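Local coordinates for extracellular ligand-binding receptor (PDB 3SG0), which probably acts as the solute-binding component of a transport system, here holding the aromatic acid benzoylformate (phenylglyoxylate) between its lobes, at residues K286-A289 with R290-A294; G174-K177 with V178-A182. All coordinates share one frame; numbering follows the deposited sequence. Where two conformers were deposited one is given.

Interaction 1. Residues K286-A289 with R290-A294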
ATOM      1  N   LYS A 286      -1.763   6.886 -18.513  1.00 13.30           N
ATOM      2  CA  LYS A 286      -1.246   5.861 -19.408  0.51 13.95           C
ATOM      3  C   LYS A 286      -0.879   4.590 -18.647  1.00 13.02           C
ATOM      4  O   LYS A 286      -1.240   3.481 -19.051  1.00 14.13           O
ATOM      5  CB  LYS A 286      -0.027   6.385 -20.168  0.51 15.48           C
ATOM      6  CG  LYS A 286       0.629   5.362 -21.084  0.51 16.46           C
ATOM      7  CD  LYS A 286       1.878   5.943 -21.735  0.51 24.54           C
ATOM      8  CE  LYS A 286       2.743   4.861 -22.366  0.51 29.24           C
ATOM      9  NZ  LYS A 286       2.572   4.773 -23.842  0.51 33.28           N
ATOM     10  N   VAL A 287      -0.160   4.743 -17.541  1.00 12.31           N
ATOM     11  CA  VAL A 287       0.259   3.568 -16.789  1.00 11.46           C
ATOM     12  C   VAL A 287      -0.925   2.903 -16.100  1.00 11.47           C
ATOM     13  O   VAL A 287      -0.900   1.694 -15.854  1.00 12.22           O
ATOM     14  CB  VAL A 287       1.419   3.867 -15.806  1.00 12.28           C
ATOM     15  CG1 VAL A 287       2.609   4.438 -16.561  1.00 14.84           C
ATOM     16  CG2 VAL A 287       0.981   4.804 -14.687  1.00 12.35           C
ATOM     17  N   LYS A 288      -1.965   3.675 -15.803  1.00 10.46           N
ATOM     18  CA  LYS A 288      -3.181   3.099 -15.248  1.00 10.76           C
ATOM     19  C   LYS A 288      -3.920   2.283 -16.301  1.00 11.75           C
ATOM     20  O   LYS A 288      -4.398   1.183 -16.014  1.00 12.18           O
ATOM     21  CB  LYS A 288      -4.086   4.181 -14.655  1.00 10.42           C
ATOM     22  CG  LYS A 288      -5.368   3.633 -14.046  1.00 11.29           C
ATOM     23  CD  LYS A 288      -6.123   4.691 -13.241  1.00 10.59           C
ATOM     24  CE  LYS A 288      -7.345   4.093 -12.569  1.00 11.10           C
ATOM     25  NZ  LYS A 288      -8.021   5.075 -11.685  1.00 11.16           N
ATOM     26  N   ALA A 289      -4.001   2.806 -17.521  1.00 12.24           N
ATOM     27  CA  ALA A 289      -4.700   2.102 -18.588  1.00 13.39           C
ATOM     28  C   ALA A 289      -4.042   0.761 -18.887  1.00 13.80           C
ATOM     29  O   ALA A 289      -4.735  -0.217 -19.153  1.00 14.99           O
ATOM     30  CB  ALA A 289      -4.776   2.965 -19.840  1.00 15.20           C
ATOM     31  N   ARG A 290      -2.717   0.699 -18.851  1.00 13.86           N
ATOM     32  CA  ARG A 290      -2.010  -0.557 -19.096  0.58 16.18           C
ATOM     33  C   ARG A 290      -2.445  -1.622 -18.094  1.00 14.71           C
ATOM     34  O   ARG A 290      -2.712  -2.772 -18.455  1.00 14.79           O
ATOM     35  CB  ARG A 290      -0.494  -0.362 -19.011  0.58 18.39           C
ATOM     36  CG  ARG A 290       0.115   0.386 -20.181  0.58 24.76           C
ATOM     37  CD  ARG A 290       1.634   0.308 -20.143  0.58 30.40           C
ATOM     38  NE  ARG A 290       2.111  -1.073 -20.164  0.58 33.61           N
ATOM     39  CZ  ARG A 290       2.656  -1.697 -19.125  0.58 32.47           C
ATOM     40  NH1 ARG A 290       2.806  -1.064 -17.969  0.58 29.60           N
ATOM     41  NH2 ARG A 290       3.059  -2.955 -19.242  0.58 34.48           N
ATOM     42  N   PHE A 291      -2.509  -1.240 -16.822  1.00 11.93           N
ATOM     43  CA  PHE A 291      -2.943  -2.149 -15.771  1.00 11.86           C
ATOM     44  C   PHE A 291      -4.408  -2.525 -15.924  1.00 11.90           C
ATOM     45  O   PHE A 291      -4.761  -3.707 -15.909  1.00 11.89           O
ATOM     46  CB  PHE A 291      -2.710  -1.503 -14.407  1.00 10.97           C
ATOM     47  CG  PHE A 291      -3.438  -2.174 -13.272  1.00 10.29           C
ATOM     48  CD1 PHE A 291      -3.169  -3.488 -12.923  1.00  9.79           C
ATOM     49  CD2 PHE A 291      -4.375  -1.470 -12.529  1.00 11.28           C
ATOM     50  CE1 PHE A 291      -3.827  -4.085 -11.859  1.00 10.55           C
ATOM     51  CE2 PHE A 291      -5.025  -2.055 -11.468  1.00 11.22           C
ATOM     52  CZ  PHE A 291      -4.756  -3.368 -11.129  1.00 10.61           C
ATOM     53  N   VAL A 292      -5.267  -1.524 -16.075  1.00 11.36           N
ATOM     54  CA  VAL A 292      -6.702  -1.775 -16.152  1.00 12.49           C
ATOM     55  C   VAL A 292      -7.043  -2.672 -17.344  1.00 13.04           C
ATOM     56  O   VAL A 292      -7.834  -3.613 -17.221  1.00 14.36           O
ATOM     57  CB  VAL A 292      -7.507  -0.453 -16.212  1.00 12.49           C
ATOM     58  CG1 VAL A 292      -8.962  -0.713 -16.592  1.00 15.65           C
ATOM     59  CG2 VAL A 292      -7.405   0.290 -14.877  1.00 14.48           C
ATOM     60  N   ASP A 293      -6.436  -2.397 -18.490  1.00 13.27           N
ATOM     61  CA  ASP A 293      -6.717  -3.191 -19.676  1.00 15.09           C
ATOM     62  C   ASP A 293      -6.304  -4.642 -19.469  1.00 15.69           C
ATOM     63  O   ASP A 293      -7.044  -5.565 -19.816  1.00 15.66           O
ATOM     64  CB  ASP A 293      -6.007  -2.609 -20.902  1.00 17.48           C
ATOM     65  CG  ASP A 293      -6.556  -1.252 -21.313  1.00 20.91           C
ATOM     66  OD1 ASP A 293      -7.624  -0.856 -20.803  1.00 21.55           O
ATOM     67  OD2 ASP A 293      -5.919  -0.587 -22.159  1.00 23.88           O
ATOM     68  N   ALA A 294      -5.122  -4.850 -18.906  1.00 14.43           N
ATOM     69  CA  ALA A 294      -4.641  -6.206 -18.679  1.00 14.86           C
ATOM     70  C   ALA A 294      -5.495  -6.917 -17.638  1.00 13.66           C
ATOM     71  O   ALA A 294      -5.835  -8.089 -17.793  1.00 14.02           O
ATOM     72  CB  ALA A 294      -3.185  -6.191 -18.262  1.00 14.96           C
TER
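Lys-288 and Val-292 meet one turn apart on a single helix, through their backbones and through gamma carbons of their side chains. The N-H of Val-292 is given to the carbonyl oxygen of Lys-288 at 2.8 Å, an almost straight bond with an N-H...O angle of 172°. Beside it CG2 of Val-292 rests 4.0 Å from CG of Lys-288. The valine suits the place because CG2 stands next to its own backbone N (CG1 is the anti branch, chi1 168°), which turns that methyl back onto the preceding turn. The lysine keeps only its aliphatic stem here: the extended chain carries NZ away to a salt bridge with Glu-276 and a hydrogen bond to the carbonyl oxygen of Phe-272, whose ring it also meets in a cation-pi contact.

The other amides repeat the alpha-helical i to i+4 pattern with varying strength. Arg-290 N reaches Lys-286 O at 3.2 Å, and Asp-293 N reaches Ala-289 O at 2.8 Å. The bond from Phe-291 N to Val-287 O is weak at 3.5 Å, and that same oxygen also accepts a weak bond from Asn-353 ND2. The carboxylate of Asp-293 turns its flat face to Ala-289 O, which sits over CG at 3.0 Å; the two carboxylate oxygens are about equally far from it, and neither is bonded to it. Ala-289 itself offers only a methyl, and the exposed position of Asp-293 suits its charge. Arg-290 belongs to a site for 3-hydroxypyruvate, empty in this model, that also includes Thr-316 and Glu-319.

Helix 283-298 lies at the surface: Phe-291 turns inward against Val-309 and Trp-312 of helix 306-328 and against Pro-304, which Val-292 also touches, while Arg-290 and Ala-294 lean on Trp-312.

Interaction 2. Residues G174-K177 with V178-A182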
ATOM      1  N   GLY A 174       2.240   4.410  12.536  1.00 10.84           N
ATOM      2  CA  GLY A 174       3.027   5.252  11.654  1.00 11.03           C
ATOM      3  C   GLY A 174       2.328   6.567  11.350  1.00  9.83           C
ATOM      4  O   GLY A 174       2.983   7.607  11.217  1.00 11.44           O
ATOM      5  N   TYR A 175       1.001   6.540  11.236  1.00 10.05           N
ATOM      6  CA  TYR A 175       0.228   7.767  11.080  1.00 10.20           C
ATOM      7  C   TYR A 175       0.217   8.577  12.364  1.00 10.98           C
ATOM      8  O   TYR A 175       0.494   9.780  12.353  1.00 11.32           O
ATOM      9  CB  TYR A 175      -1.206   7.484  10.573  1.00  9.52           C
ATOM     10  CG  TYR A 175      -1.188   7.315   9.087  1.00  8.87           C
ATOM     11  CD1 TYR A 175      -1.249   8.417   8.245  1.00  8.69           C
ATOM     12  CD2 TYR A 175      -1.021   6.063   8.517  1.00  9.19           C
ATOM     13  CE1 TYR A 175      -1.163   8.273   6.868  1.00  8.73           C
ATOM     14  CE2 TYR A 175      -0.943   5.909   7.141  1.00  8.98           C
ATOM     15  CZ  TYR A 175      -1.013   7.018   6.324  1.00  7.90           C
ATOM     16  OH  TYR A 175      -0.894   6.879   4.958  1.00  8.52           O
ATOM     17  N   TYR A 176      -0.093   7.930  13.478  1.00 10.83           N
ATOM     18  CA  TYR A 176      -0.170   8.662  14.728  1.00 11.01           C
ATOM     19  C   TYR A 176       1.142   9.376  15.039  1.00 11.29           C
ATOM     20  O   TYR A 176       1.154  10.559  15.410  1.00 12.68           O
ATOM     21  CB  TYR A 176      -0.536   7.754  15.896  1.00 12.52           C
ATOM     22  CG  TYR A 176      -0.644   8.548  17.169  1.00 13.28           C
ATOM     23  CD1 TYR A 176      -1.785   9.284  17.444  1.00 14.23           C
ATOM     24  CD2 TYR A 176       0.419   8.625  18.061  1.00 15.96           C
ATOM     25  CE1 TYR A 176      -1.888  10.043  18.595  1.00 15.98           C
ATOM     26  CE2 TYR A 176       0.324   9.382  19.218  1.00 19.45           C
ATOM     27  CZ  TYR A 176      -0.830  10.087  19.470  1.00 16.42           C
ATOM     28  OH  TYR A 176      -0.929  10.843  20.619  1.00 21.06           O
ATOM     29  N   LYS A 177       2.256   8.672  14.906  1.00 11.95           N
ATOM     30  CA  LYS A 177       3.519   9.270  15.319  1.00 13.60           C
ATOM     31  C   LYS A 177       3.881  10.494  14.483  1.00 13.64           C
ATOM     32  O   LYS A 177       4.373  11.496  15.020  1.00 13.94           O
ATOM     33  CB  LYS A 177       4.647   8.235  15.351  1.00 20.13           C
ATOM     34  CG  LYS A 177       5.300   7.911  14.026  1.00 29.37           C
ATOM     35  CD  LYS A 177       6.551   7.073  14.274  1.00 34.42           C
ATOM     36  CE  LYS A 177       7.186   6.585  12.982  1.00 35.98           C
ATOM     37  NZ  LYS A 177       8.269   5.588  13.244  1.00 33.60           N
ATOM     38  N   VAL A 178       3.632  10.435  13.180  1.00 12.68           N
ATOM     39  CA  VAL A 178       3.955  11.567  12.316  1.00 13.10           C
ATOM     40  C   VAL A 178       3.010  12.742  12.543  1.00 13.57           C
ATOM     41  O   VAL A 178       3.451  13.895  12.632  1.00 15.01           O
ATOM     42  CB  VAL A 178       3.992  11.148  10.833  1.00 13.07           C
ATOM     43  CG1 VAL A 178       4.176  12.361   9.928  1.00 16.46           C
ATOM     44  CG2 VAL A 178       5.108  10.147  10.622  1.00 15.32           C
ATOM     45  N   LEU A 179       1.718  12.460  12.662  1.00 13.28           N
ATOM     46  CA  LEU A 179       0.749  13.511  12.956  1.00 13.76           C
ATOM     47  C   LEU A 179       1.005  14.154  14.315  1.00 15.14           C
ATOM     48  O   LEU A 179       0.947  15.379  14.449  1.00 16.67           O
ATOM     49  CB  LEU A 179      -0.679  12.968  12.896  1.00 14.52           C
ATOM     50  CG  LEU A 179      -1.178  12.579  11.508  1.00 13.79           C
ATOM     51  CD1 LEU A 179      -2.483  11.810  11.621  1.00 15.57           C
ATOM     52  CD2 LEU A 179      -1.348  13.818  10.643  1.00 18.46           C
ATOM     53  N   ALA A 180       1.288  13.338  15.324  1.00 14.08           N
ATOM     54  CA  ALA A 180       1.558  13.863  16.659  1.00 16.70           C
ATOM     55  C   ALA A 180       2.781  14.778  16.669  1.00 16.54           C
ATOM     56  O   ALA A 180       2.783  15.819  17.336  1.00 18.88           O
ATOM     57  CB  ALA A 180       1.731  12.730  17.651  1.00 16.15           C
ATOM     58  N   ALA A 181       3.825  14.403  15.941  1.00 17.35           N
ATOM     59  CA  ALA A 181       5.033  15.218  15.895  1.00 18.89           C
ATOM     60  C   ALA A 181       4.799  16.527  15.148  1.00 20.39           C
ATOM     61  O   ALA A 181       5.369  17.564  15.503  1.00 22.06           O
ATOM     62  CB  ALA A 181       6.178  14.438  15.272  1.00 21.06           C
ATOM     63  N   ALA A 182       3.955  16.486  14.122  1.00 18.40           N
ATOM     64  CA  ALA A 182       3.722  17.651  13.271  1.00 19.39           C
ATOM     65  C   ALA A 182       2.686  18.613  13.845  1.00 20.12           C
ATOM     66  O   ALA A 182       2.715  19.811  13.553  1.00 20.52           O
ATOM     67  CB  ALA A 182       3.306  17.205  11.873  1.00 21.15           C
TER
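Ala-180 sets its methyl group over one face of the Tyr-176 ring, four residues back along the helix. CB lies 4.2 Å from the ring centroid and 23° off the ring normal, a CH-pi contact displaced toward the rim, where CE2 at 4.0 Å is the nearest ring atom. The tyrosine can offer its face because CG is anti to its backbone N (chi1 -179°), which carries the ring along the next turn; a side chain as small as alanine fits beneath it. The ring is also stacked with His-193 and meets Tyr-164 edge to face.

Helix 170-186 is the connection in a beta-alpha-beta unit between parallel strands 161-167 and 189-196, and its side chains divide accordingly. Leu-179 faces the sheet, touching Leu-190 and Phe-219, and its CG packs 3.4 Å from the carbonyl oxygen of Tyr-175, which accepts the Leu-179 N-H at 3.0 Å. On another flank Val-178 turns CG2 back to lie 3.4 Å from Gly-174 O, and its side chain also touches Ala-147 and Glu-148 of helix 143-156. A chi1 of 81° puts Lys-177 CG between its own backbone N and carbonyl carbon, 3.1 Å from Val-178 N; from there the lysine side chain crosses that of Val-178 at a slant and continues outward, extended, from an exposed position.

The side chain of Tyr-175 leaves the backbone pointing away from 178-182 and is buried, its ring edge to face with Tyr-171 and its hydroxyl hydrogen-bonded to Asp-143 OD1; it comes within about 7 Å of the bound benzoylformate.

How the interactions relate
Interaction 2 comes first along the chain, in helix 170-186, and interaction 1 follows more than a hundred residues later in helix 283-298. Their centres are 34 Å apart, their nearest atoms about 18 Å, and they lie on opposite sides of the chain's centre without touching. Residues 174-182 belong to a helix that covers the four-stranded parallel sheet containing strands 161-167 and 189-196, whereas the helix of residues 286-294 is packed on another helix. Both belong to one periplasmic binding protein chain. Interaction 2 lies close to bound benzoylformate through Tyr-175, while interaction 1 contributes Arg-290 to a separate 3-hydroxypyruvate site, unoccupied here.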